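Local atomic coordinates of DNA-entry nuclease inhibitor (Bacillus subtilis subsp. subtilis, PDB entry 4MQD), a protein that inhibits the DNA-entry nuclease NucA, with which it forms a membrane-associated complex that governs binding and entry of donor DNA in competent cells. Residues A[39-43]-A[77-81]; A[62-68]-A[128-134]; A[72-78]-A[114-120]. Numbering follows the deposited sequence.

Contact 1 of 3, residues A[39-43]-A[77-81]; sequences IEKGY and KKVTV
Two beta sheets face each other in this protein, and here the end of the short helix 36-41 and the start of strand 43-46, an outer strand of one sheet, meet strand 77-85, an outermost strand of the other. Tyr43, Lys77 and Val79 carry most of the contact. The end-to-end directions of 40-43 and 77-81 differ by 47°, and the closest alpha carbons are those of Gly42 and Val79, 6.7 Å apart. Segment 77-81 is extended, so Lys77, Val79 and Val81 project toward 39-43 while Lys78 and Thr80 point away. Tyr43, beta in backbone and p at chi1, lays its ring against both valines: CD1 of Tyr43 lies 3.4 Å from CG1 of Val79, and CG2 of Val81 sits over a ring face, a CH-pi contact 3.7 Å from the centroid. Between helix and strand stands Gly42, at phi 88° and psi 8°; a CB there would clash with CE of Lys77 and crowd the preceding carbonyl. That bare backbone leaves room for the Lys77 side chain, t at chi1 and p at chi2, a lysine ammonium hydrogen-bonding to a main-chain carbonyl near the end of a helix: NZ of Lys77 donates to O of Glu40 at 2.7 Å.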
loop_
_atom_site.group_PDB
_atom_site.type_symbol
_atom_site.label_atom_id
_atom_site.label_comp_id
_atom_site.label_asym_id
_atom_site.label_seq_id
_atom_site.Cartn_x
_atom_site.Cartn_y
_atom_site.Cartn_z
ATOM N N ILE A 39 -18.529 -14.780 0.752
ATOM C CA ILE A 39 -18.252 -13.711 -0.211
ATOM C C ILE A 39 -17.841 -12.422 0.499
ATOM O O ILE A 39 -16.863 -11.782 0.106
ATOM C CB ILE A 39 -19.478 -13.441 -1.122
ATOM C CG1 ILE A 39 -19.622 -14.550 -2.176
ATOM C CG2 ILE A 39 -19.386 -12.073 -1.796
ATOM C CD1 ILE A 39 -18.645 -14.458 -3.331
ATOM N N GLU A 40 -18.586 -12.051 1.540
ATOM C CA GLU A 40 -18.297 -10.829 2.298
ATOM C C GLU A 40 -16.968 -10.962 3.047
ATOM O O GLU A 40 -16.212 -9.996 3.154
ATOM C CB GLU A 40 -19.433 -10.498 3.279
ATOM C CG GLU A 40 -19.849 -9.033 3.287
ATOM C CD GLU A 40 -18.732 -8.093 3.701
ATOM O OE1 GLU A 40 -18.500 -7.095 2.986
ATOM O OE2 GLU A 40 -18.084 -8.350 4.738
ATOM N N LYS A 41 -16.690 -12.158 3.564
ATOM C CA LYS A 41 -15.399 -12.440 4.197
ATOM C C LYS A 41 -14.254 -12.411 3.182
ATOM O O LYS A 41 -13.141 -12.002 3.509
ATOM C CB LYS A 41 -15.429 -13.793 4.914
ATOM C CG LYS A 41 -16.251 -13.786 6.190
ATOM C CD LYS A 41 -16.283 -15.154 6.848
ATOM C CE LYS A 41 -17.093 -15.124 8.135
ATOM N NZ LYS A 41 -17.175 -16.462 8.785
ATOM N N GLY A 42 -14.534 -12.847 1.956
ATOM C CA GLY A 42 -13.549 -12.828 0.876
ATOM C C GLY A 42 -12.684 -14.073 0.805
ATOM O O GLY A 42 -11.713 -14.117 0.047
ATOM N N TYR A 43 -13.026 -15.087 1.595
ATOM C CA TYR A 43 -12.305 -16.357 1.560
ATOM C C TYR A 43 -13.185 -17.507 2.025
ATOM O O TYR A 43 -14.254 -17.293 2.593
ATOM C CB TYR A 43 -11.039 -16.293 2.421
ATOM C CG TYR A 43 -11.296 -16.342 3.911
ATOM C CD1 TYR A 43 -11.725 -15.213 4.600
ATOM C CD2 TYR A 43 -11.105 -17.519 4.634
ATOM C CE1 TYR A 43 -11.959 -15.251 5.965
ATOM C CE2 TYR A 43 -11.336 -17.566 6.000
ATOM C CZ TYR A 43 -11.763 -16.429 6.659
ATOM O OH TYR A 43 -11.996 -16.465 8.016
ATOM N N LYS A 77 -9.617 -4.871 -1.018
ATOM C CA LYS A 77 -9.930 -5.936 -0.070
ATOM C C LYS A 77 -8.644 -6.471 0.551
ATOM O O LYS A 77 -7.656 -6.688 -0.149
ATOM C CB LYS A 77 -10.676 -7.070 -0.776
ATOM C CG LYS A 77 -11.189 -8.180 0.134
ATOM C CD LYS A 77 -12.229 -7.674 1.120
ATOM C CE LYS A 77 -13.137 -8.791 1.611
ATOM N NZ LYS A 77 -14.223 -8.267 2.485
ATOM N N LYS A 78 -8.669 -6.668 1.866
ATOM C CA LYS A 78 -7.568 -7.291 2.589
ATOM C C LYS A 78 -8.127 -8.435 3.422
ATOM O O LYS A 78 -9.041 -8.239 4.221
ATOM C CB LYS A 78 -6.871 -6.277 3.497
ATOM C CG LYS A 78 -5.690 -6.846 4.269
ATOM C CD LYS A 78 -5.032 -5.791 5.144
ATOM C CE LYS A 78 -3.882 -6.382 5.943
ATOM N NZ LYS A 78 -3.188 -5.355 6.769
ATOM N N VAL A 79 -7.577 -9.629 3.224
ATOM C CA VAL A 79 -7.998 -10.810 3.963
ATOM C C VAL A 79 -6.766 -11.474 4.557
ATOM O O VAL A 79 -5.826 -11.780 3.830
ATOM C CB VAL A 79 -8.723 -11.813 3.045
ATOM C CG1 VAL A 79 -9.406 -12.890 3.873
ATOM C CG2 VAL A 79 -9.737 -11.094 2.164
ATOM N N THR A 80 -6.776 -11.690 5.870
ATOM C CA THR A 80 -5.680 -12.363 6.565
ATOM C C THR A 80 -6.193 -13.638 7.230
ATOM O O THR A 80 -7.115 -13.591 8.043
ATOM C CB THR A 80 -5.033 -11.446 7.620
ATOM O OG1 THR A 80 -4.517 -10.273 6.977
ATOM C CG2 THR A 80 -3.897 -12.163 8.347
ATOM N N VAL A 81 -5.580 -14.769 6.886
ATOM C CA VAL A 81 -6.048 -16.086 7.318
ATOM C C VAL A 81 -4.878 -16.944 7.809
ATOM O O VAL A 81 -3.809 -16.940 7.194
ATOM C CB VAL A 81 -6.750 -16.822 6.155
ATOM C CG1 VAL A 81 -7.264 -18.188 6.598
ATOM C CG2 VAL A 81 -7.886 -15.975 5.598
#

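Contact 2 of 3, residues A[62-68]-A[128-134]; sequences ILFRLNS and YIIDAVS
Ile130 lies at the apolar centre, on the sheet face it shares with Ile62, Phe64, Leu66, Tyr128 and Ala132. Its CD1 is 3.7 Å from CG2 of Ile62, and its CG2 is 3.5 Å from CE1 of Phe64. The Phe64 ring, t at chi1, leans across the neighbouring strand, with CZ 4.1 Å from CB of Ala132; Ile90 and Ile92 of the facing sheet close over this side. On the reverse face, Leu63 CB meets Ile129 CG1 at 4.2 Å, and Ile129 CG2 sits over the Arg65 guanidinium, 4.0 Å from CZ. The two strands form the parallel pair within an otherwise antiparallel five-stranded sheet, their axes 4.6 Å apart and 15° from parallel. Ile62 pairs with Tyr128, and the register runs without a slip to Leu66 with Ala132. Leu63 and Arg65 each bond to the two residues flanking their partner: Leu63 N to Tyr128 O (2.9 Å), Ile130 N to Leu63 O (2.7 Å), Arg65 N to Ile130 O (2.7 Å) and Ala132 N to Arg65 O (2.8 Å). Asn67 N to Ala132 O (2.9 Å) is the last of the series. At Asn67 the chain turns, with phi 54° and psi 44°, and side chains take over: OD1 of Asn67 accepts from Ser134 N at 2.8 Å, ND2 of Asn67 donates to Ser134 OG at 3.2 Å, and OD1 of Asp131, t at chi1, receives Ser68 N at 3.2 Å.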
loop_
_atom_site.group_PDB
_atom_site.type_symbol
_atom_site.label_atom_id
_atom_site.label_comp_id
_atom_site.label_asym_id
_atom_site.label_seq_id
_atom_site.Cartn_x
_atom_site.Cartn_y
_atom_site.Cartn_z
ATOM N N ILE A 62 -0.751 -12.988 -9.997
ATOM C CA ILE A 62 -0.545 -13.400 -8.614
ATOM C C ILE A 62 0.863 -12.997 -8.190
ATOM O O ILE A 62 1.839 -13.442 -8.793
ATOM C CB ILE A 62 -0.690 -14.931 -8.452
ATOM C CG1 ILE A 62 -2.054 -15.412 -8.974
ATOM C CG2 ILE A 62 -0.474 -15.343 -6.999
ATOM C CD1 ILE A 62 -3.255 -14.864 -8.227
ATOM N N LEU A 63 0.960 -12.149 -7.168
ATOM C CA LEU A 63 2.248 -11.766 -6.578
ATOM C C LEU A 63 2.400 -12.443 -5.226
ATOM O O LEU A 63 1.812 -12.001 -4.236
ATOM C CB LEU A 63 2.349 -10.247 -6.405
ATOM C CG LEU A 63 2.927 -9.465 -7.583
ATOM C CD1 LEU A 63 2.126 -9.728 -8.849
ATOM C CD2 LEU A 63 2.967 -7.978 -7.260
ATOM N N PHE A 64 3.182 -13.516 -5.183
ATOM C CA PHE A 64 3.407 -14.231 -3.934
ATOM C C PHE A 64 4.651 -13.697 -3.238
ATOM O O PHE A 64 5.667 -13.439 -3.886
ATOM C CB PHE A 64 3.538 -15.733 -4.172
ATOM C CG PHE A 64 3.364 -16.548 -2.924
ATOM C CD1 PHE A 64 2.097 -16.819 -2.433
ATOM C CD2 PHE A 64 4.466 -17.022 -2.226
ATOM C CE1 PHE A 64 1.930 -17.557 -1.275
ATOM C CE2 PHE A 64 4.307 -17.763 -1.068
ATOM C CZ PHE A 64 3.037 -18.030 -0.591
ATOM N N ARG A 65 4.560 -13.529 -1.920
ATOM C CA ARG A 65 5.666 -13.022 -1.109
ATOM C C ARG A 65 5.795 -13.794 0.197
ATOM O O ARG A 65 4.805 -14.300 0.728
ATOM C CB ARG A 65 5.452 -11.548 -0.779
ATOM C CG ARG A 65 5.419 -10.627 -1.983
ATOM C CD ARG A 65 5.094 -9.208 -1.560
ATOM N NE ARG A 65 4.970 -8.319 -2.707
ATOM C CZ ARG A 65 4.639 -7.032 -2.635
ATOM N NH1 ARG A 65 4.390 -6.458 -1.462
ATOM N NH2 ARG A 65 4.555 -6.314 -3.749
ATOM N N LEU A 66 7.023 -13.866 0.706
ATOM C CA LEU A 66 7.313 -14.467 2.005
ATOM C C LEU A 66 7.959 -13.416 2.913
ATOM O O LEU A 66 9.037 -12.903 2.605
ATOM C CB LEU A 66 8.248 -15.666 1.836
ATOM C CG LEU A 66 8.742 -16.385 3.097
ATOM C CD1 LEU A 66 7.588 -16.888 3.952
ATOM C CD2 LEU A 66 9.664 -17.532 2.715
ATOM N N ASN A 67 7.284 -13.101 4.020
ATOM C CA ASN A 67 7.772 -12.140 5.016
ATOM C C ASN A 67 8.134 -10.775 4.432
ATOM O O ASN A 67 9.166 -10.193 4.772
ATOM C CB ASN A 67 8.964 -12.722 5.788
ATOM C CG ASN A 67 8.598 -13.975 6.562
ATOM O OD1 ASN A 67 7.556 -14.029 7.217
ATOM N ND2 ASN A 67 9.458 -14.986 6.502
ATOM N N SER A 68 7.274 -10.267 3.556
ATOM C CA SER A 68 7.465 -8.941 2.984
ATOM C C SER A 68 7.062 -7.877 3.995
ATOM O O SER A 68 6.077 -8.040 4.715
ATOM C CB SER A 68 6.639 -8.775 1.709
ATOM O OG SER A 68 6.807 -7.478 1.164
ATOM N N TYR A 128 -3.413 -9.804 -7.425
ATOM C CA TYR A 128 -3.639 -10.353 -6.095
ATOM C C TYR A 128 -2.302 -10.601 -5.409
ATOM O O TYR A 128 -1.528 -11.466 -5.825
ATOM C CB TYR A 128 -4.482 -11.623 -6.188
ATOM C CG TYR A 128 -5.869 -11.333 -6.711
ATOM C CD1 TYR A 128 -6.897 -10.974 -5.846
ATOM C CD2 TYR A 128 -6.144 -11.374 -8.076
ATOM C CE1 TYR A 128 -8.167 -10.685 -6.322
ATOM C CE2 TYR A 128 -7.411 -11.086 -8.561
ATOM C CZ TYR A 128 -8.417 -10.744 -7.680
ATOM O OH TYR A 128 -9.673 -10.456 -8.152
ATOM N N ILE A 129 -2.029 -9.807 -4.375
ATOM C CA ILE A 129 -0.779 -9.897 -3.630
ATOM C C ILE A 129 -0.994 -10.822 -2.443
ATOM O O ILE A 129 -1.908 -10.610 -1.644
ATOM C CB ILE A 129 -0.298 -8.515 -3.136
ATOM C CG1 ILE A 129 -0.124 -7.557 -4.321
ATOM C CG2 ILE A 129 1.009 -8.651 -2.359
ATOM C CD1 ILE A 129 0.199 -6.130 -3.927
ATOM N N ILE A 130 -0.151 -11.847 -2.340
ATOM C CA ILE A 130 -0.277 -12.861 -1.301
ATOM C C ILE A 130 1.008 -12.919 -0.474
ATOM O O ILE A 130 2.048 -13.360 -0.968
ATOM C CB ILE A 130 -0.584 -14.244 -1.913
ATOM C CG1 ILE A 130 -1.848 -14.170 -2.779
ATOM C CG2 ILE A 130 -0.757 -15.287 -0.816
ATOM C CD1 ILE A 130 -2.081 -15.390 -3.643
ATOM N N ASP A 131 0.929 -12.471 0.779
ATOM C CA ASP A 131 2.083 -12.448 1.677
ATOM C C ASP A 131 1.927 -13.501 2.772
ATOM O O ASP A 131 1.005 -13.430 3.592
ATOM C CB ASP A 131 2.249 -11.055 2.298
ATOM C CG ASP A 131 3.515 -10.921 3.152
ATOM O OD1 ASP A 131 4.505 -11.652 2.918
ATOM O OD2 ASP A 131 3.520 -10.059 4.059
ATOM N N ALA A 132 2.829 -14.480 2.766
ATOM C CA ALA A 132 2.908 -15.471 3.828
ATOM C C ALA A 132 3.875 -14.964 4.893
ATOM O O ALA A 132 5.074 -14.855 4.642
ATOM C CB ALA A 132 3.377 -16.809 3.274
ATOM N N VAL A 133 3.346 -14.642 6.072
ATOM C CA VAL A 133 4.164 -14.192 7.197
ATOM C C VAL A 133 4.353 -15.348 8.175
ATOM O O VAL A 133 3.376 -15.919 8.655
ATOM C CB VAL A 133 3.514 -13.000 7.926
ATOM C CG1 VAL A 133 4.402 -12.523 9.072
ATOM C CG2 VAL A 133 3.240 -11.867 6.945
ATOM N N SER A 134 5.609 -15.679 8.472
ATOM C CA SER A 134 5.938 -16.830 9.318
ATOM C C SER A 134 5.451 -16.660 10.754
ATOM O O SER A 134 5.599 -15.588 11.342
ATOM C CB SER A 134 7.448 -17.070 9.329
ATOM O OG SER A 134 7.930 -17.342 8.027
#

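Contact 3 of 3, residues A[72-78]-A[114-120]; sequences VNSYEKK and WTVPAEM
The indole of Trp114, m at chi1, is the largest bump in this contact, and residues of 72-78 mould a hollow around it. Val72 fits CG2 over the six-membered ring, 3.7 Å from its centroid, as a CH-pi contact. Tyr75, p at chi1, offers its face to the indole edge: a T-shaped pair, the centroids of the Tyr75 ring and the five-membered ring of Trp114 4.8 Å apart, planes at 69°. Tyr75 also meets Tyr17 of the second subunit. The extended Lys78 side chain completes the surround, CD lying 3.6 Å from NE1 of Trp114. Further along, the Val116 side chain fills a dip in the loop, its CG2 3.3 Å from Ser74 O, while the selenium of Met120, a selenomethionine, settles 3.7 Å from Tyr75 N. A water joins Ser74 OG (2.7 Å) to Met120 O (2.9 Å). Two backbone bonds tie the two segments together, Glu76 N to Thr115 O and Thr115 N to Lys77 O, each 2.9 Å. From the irregular path of 72-75 the chain passes into antiparallel pairing with strand 107-116, clear at the non-hydrogen-bonded pair Lys78 and Trp114. Beside the outer strand 77-85, Trp114 packs on Ile129 and Asp131 of strand 127-134.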
loop_
_atom_site.group_PDB
_atom_site.type_symbol
_atom_site.label_atom_id
_atom_site.label_comp_id
_atom_site.label_asym_id
_atom_site.label_seq_id
_atom_site.Cartn_x
_atom_site.Cartn_y
_atom_site.Cartn_z
ATOM N N VAL A 72 1.274 -2.170 1.217
ATOM C CA VAL A 72 0.413 -2.193 0.043
ATOM C C VAL A 72 -0.476 -0.957 0.108
ATOM O O VAL A 72 -1.428 -0.903 0.887
ATOM C CB VAL A 72 -0.430 -3.482 -0.003
ATOM C CG1 VAL A 72 -1.300 -3.517 -1.254
ATOM C CG2 VAL A 72 0.483 -4.700 0.058
ATOM N N ASN A 73 -0.146 0.039 -0.710
ATOM C CA ASN A 73 -0.783 1.351 -0.631
ATOM C C ASN A 73 -2.112 1.445 -1.378
ATOM O O ASN A 73 -2.869 2.393 -1.171
ATOM C CB ASN A 73 0.180 2.429 -1.138
ATOM C CG ASN A 73 1.371 2.623 -0.217
ATOM O OD1 ASN A 73 1.252 3.229 0.846
ATOM N ND2 ASN A 73 2.528 2.109 -0.620
ATOM N N SER A 74 -2.395 0.470 -2.240
ATOM C CA SER A 74 -3.630 0.467 -3.021
ATOM C C SER A 74 -4.279 -0.917 -3.043
ATOM O O SER A 74 -3.681 -1.878 -3.526
ATOM C CB SER A 74 -3.349 0.929 -4.452
ATOM O OG SER A 74 -2.666 2.171 -4.461
ATOM N N TYR A 75 -5.498 -1.008 -2.512
ATOM C CA TYR A 75 -6.281 -2.246 -2.554
ATOM C C TYR A 75 -7.751 -1.997 -2.223
ATOM O O TYR A 75 -8.095 -0.983 -1.617
ATOM C CB TYR A 75 -5.708 -3.288 -1.588
ATOM C CG TYR A 75 -5.686 -2.860 -0.135
ATOM C CD1 TYR A 75 -4.609 -2.145 0.384
ATOM C CD2 TYR A 75 -6.732 -3.187 0.725
ATOM C CE1 TYR A 75 -4.578 -1.761 1.714
ATOM C CE2 TYR A 75 -6.711 -2.806 2.056
ATOM C CZ TYR A 75 -5.632 -2.093 2.545
ATOM O OH TYR A 75 -5.603 -1.712 3.865
ATOM N N GLU A 76 -8.607 -2.931 -2.629
ATOM C CA GLU A 76 -10.039 -2.862 -2.341
ATOM C C GLU A 76 -10.509 -3.947 -1.369
ATOM O O GLU A 76 -11.663 -3.935 -0.940
ATOM C CB GLU A 76 -10.835 -2.938 -3.642
ATOM C CG GLU A 76 -10.682 -1.701 -4.513
ATOM C CD GLU A 76 -11.773 -1.566 -5.556
ATOM O OE1 GLU A 76 -12.359 -2.594 -5.960
ATOM O OE2 GLU A 76 -12.040 -0.423 -5.980
ATOM N N LYS A 77 -9.617 -4.871 -1.018
ATOM C CA LYS A 77 -9.930 -5.936 -0.070
ATOM C C LYS A 77 -8.644 -6.471 0.551
ATOM O O LYS A 77 -7.656 -6.688 -0.149
ATOM C CB LYS A 77 -10.676 -7.070 -0.776
ATOM C CG LYS A 77 -11.189 -8.180 0.134
ATOM C CD LYS A 77 -12.229 -7.674 1.120
ATOM C CE LYS A 77 -13.137 -8.791 1.611
ATOM N NZ LYS A 77 -14.223 -8.267 2.485
ATOM N N LYS A 78 -8.669 -6.668 1.866
ATOM C CA LYS A 78 -7.568 -7.291 2.589
ATOM C C LYS A 78 -8.127 -8.435 3.422
ATOM O O LYS A 78 -9.041 -8.239 4.221
ATOM C CB LYS A 78 -6.871 -6.277 3.497
ATOM C CG LYS A 78 -5.690 -6.846 4.269
ATOM C CD LYS A 78 -5.032 -5.791 5.144
ATOM C CE LYS A 78 -3.882 -6.382 5.943
ATOM N NZ LYS A 78 -3.188 -5.355 6.769
ATOM N N TRP A 114 -4.223 -9.275 -0.670
ATOM C CA TRP A 114 -4.717 -7.958 -1.057
ATOM C C TRP A 114 -5.273 -8.022 -2.471
ATOM O O TRP A 114 -4.601 -8.520 -3.380
ATOM C CB TRP A 114 -3.598 -6.914 -1.027
ATOM C CG TRP A 114 -3.104 -6.534 0.332
ATOM C CD1 TRP A 114 -3.565 -5.518 1.119
ATOM C CD2 TRP A 114 -2.022 -7.136 1.046
ATOM N NE1 TRP A 114 -2.845 -5.461 2.289
ATOM C CE2 TRP A 114 -1.890 -6.441 2.268
ATOM C CE3 TRP A 114 -1.155 -8.197 0.773
ATOM C CZ2 TRP A 114 -0.925 -6.778 3.219
ATOM C CZ3 TRP A 114 -0.195 -8.531 1.716
ATOM C CH2 TRP A 114 -0.089 -7.825 2.925
ATOM N N THR A 115 -6.489 -7.513 -2.656
ATOM C CA THR A 115 -7.086 -7.388 -3.982
ATOM C C THR A 115 -6.762 -6.012 -4.559
ATOM O O THR A 115 -7.202 -4.993 -4.025
ATOM C CB THR A 115 -8.615 -7.573 -3.934
ATOM O OG1 THR A 115 -8.922 -8.881 -3.438
ATOM C CG2 THR A 115 -9.230 -7.404 -5.320
ATOM N N VAL A 116 -5.987 -5.998 -5.643
ATOM C CA VAL A 116 -5.588 -4.763 -6.321
ATOM C C VAL A 116 -6.144 -4.773 -7.748
ATOM O O VAL A 116 -5.541 -5.370 -8.644
ATOM C CB VAL A 116 -4.050 -4.619 -6.365
ATOM C CG1 VAL A 116 -3.653 -3.260 -6.933
ATOM C CG2 VAL A 116 -3.457 -4.822 -4.977
ATOM N N PRO A 117 -7.300 -4.119 -7.970
ATOM C CA PRO A 117 -7.892 -4.101 -9.313
ATOM C C PRO A 117 -6.987 -3.446 -10.356
ATOM O O PRO A 117 -6.129 -2.635 -10.006
ATOM C CB PRO A 117 -9.179 -3.283 -9.135
ATOM C CG PRO A 117 -9.434 -3.238 -7.670
ATOM C CD PRO A 117 -8.106 -3.364 -6.996
ATOM N N ALA A 118 -7.195 -3.801 -11.623
ATOM C CA ALA A 118 -6.379 -3.304 -12.739
ATOM C C ALA A 118 -6.144 -1.798 -12.676
ATOM O O ALA A 118 -5.027 -1.323 -12.891
ATOM C CB ALA A 118 -7.036 -3.668 -14.064
ATOM N N GLU A 119 -7.209 -1.066 -12.366
ATOM C CA GLU A 119 -7.188 0.394 -12.261
ATOM C C GLU A 119 -6.180 0.929 -11.231
ATOM O O GLU A 119 -5.697 2.054 -11.368
ATOM C CB GLU A 119 -8.596 0.877 -11.912
ATOM C CG GLU A 119 -8.805 2.376 -11.994
ATOM C CD GLU A 119 -10.268 2.761 -11.890
ATOM O OE1 GLU A 119 -11.083 1.941 -11.412
ATOM O OE2 GLU A 119 -10.604 3.892 -12.285
HETATM N N MSE A 120 -5.878 0.128 -10.208
HETATM C CA MSE A 120 -4.904 0.495 -9.168
HETATM C C MSE A 120 -3.563 -0.173 -9.325
HETATM O O MSE A 120 -2.603 0.213 -8.660
HETATM C CB MSE A 120 -5.424 0.054 -7.804
HETATM C CG MSE A 120 -6.558 0.928 -7.302
HETATM SE SE MSE A 120 -7.202 0.146 -5.616
HETATM C CE MSE A 120 -8.548 1.518 -5.182
HETATM O O HOH W 1 -1.915 2.542 -7.074
HETATM O O HOH W 2 -8.411 -9.978 -1.065
#

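All three contacts reach one mixed sheet, ordered 6-14, 59-66, 127-134, 107-116, 77-85. Contact 2 joins its second and third strands and contact 3 its fourth and fifth; their centres lie 14 Å apart, and they touch where Ile129 O meets Trp114 N at 2.8 Å, a probable hydrogen bond. Contact 1 leaves the sheet plane, setting the helix end and the edge of the second sheet against strand 77-85. It shares Lys77 and Lys78 with contact 3, centres 13 Å apart, but stays about 7 Å clear of contact 2 at the nearest atoms. Along the chain, 39-43 comes first, then 62-68, 72-78 overlapping 77-81, 114-120 and 128-134, so distant sequence closes one two-layered beta fold.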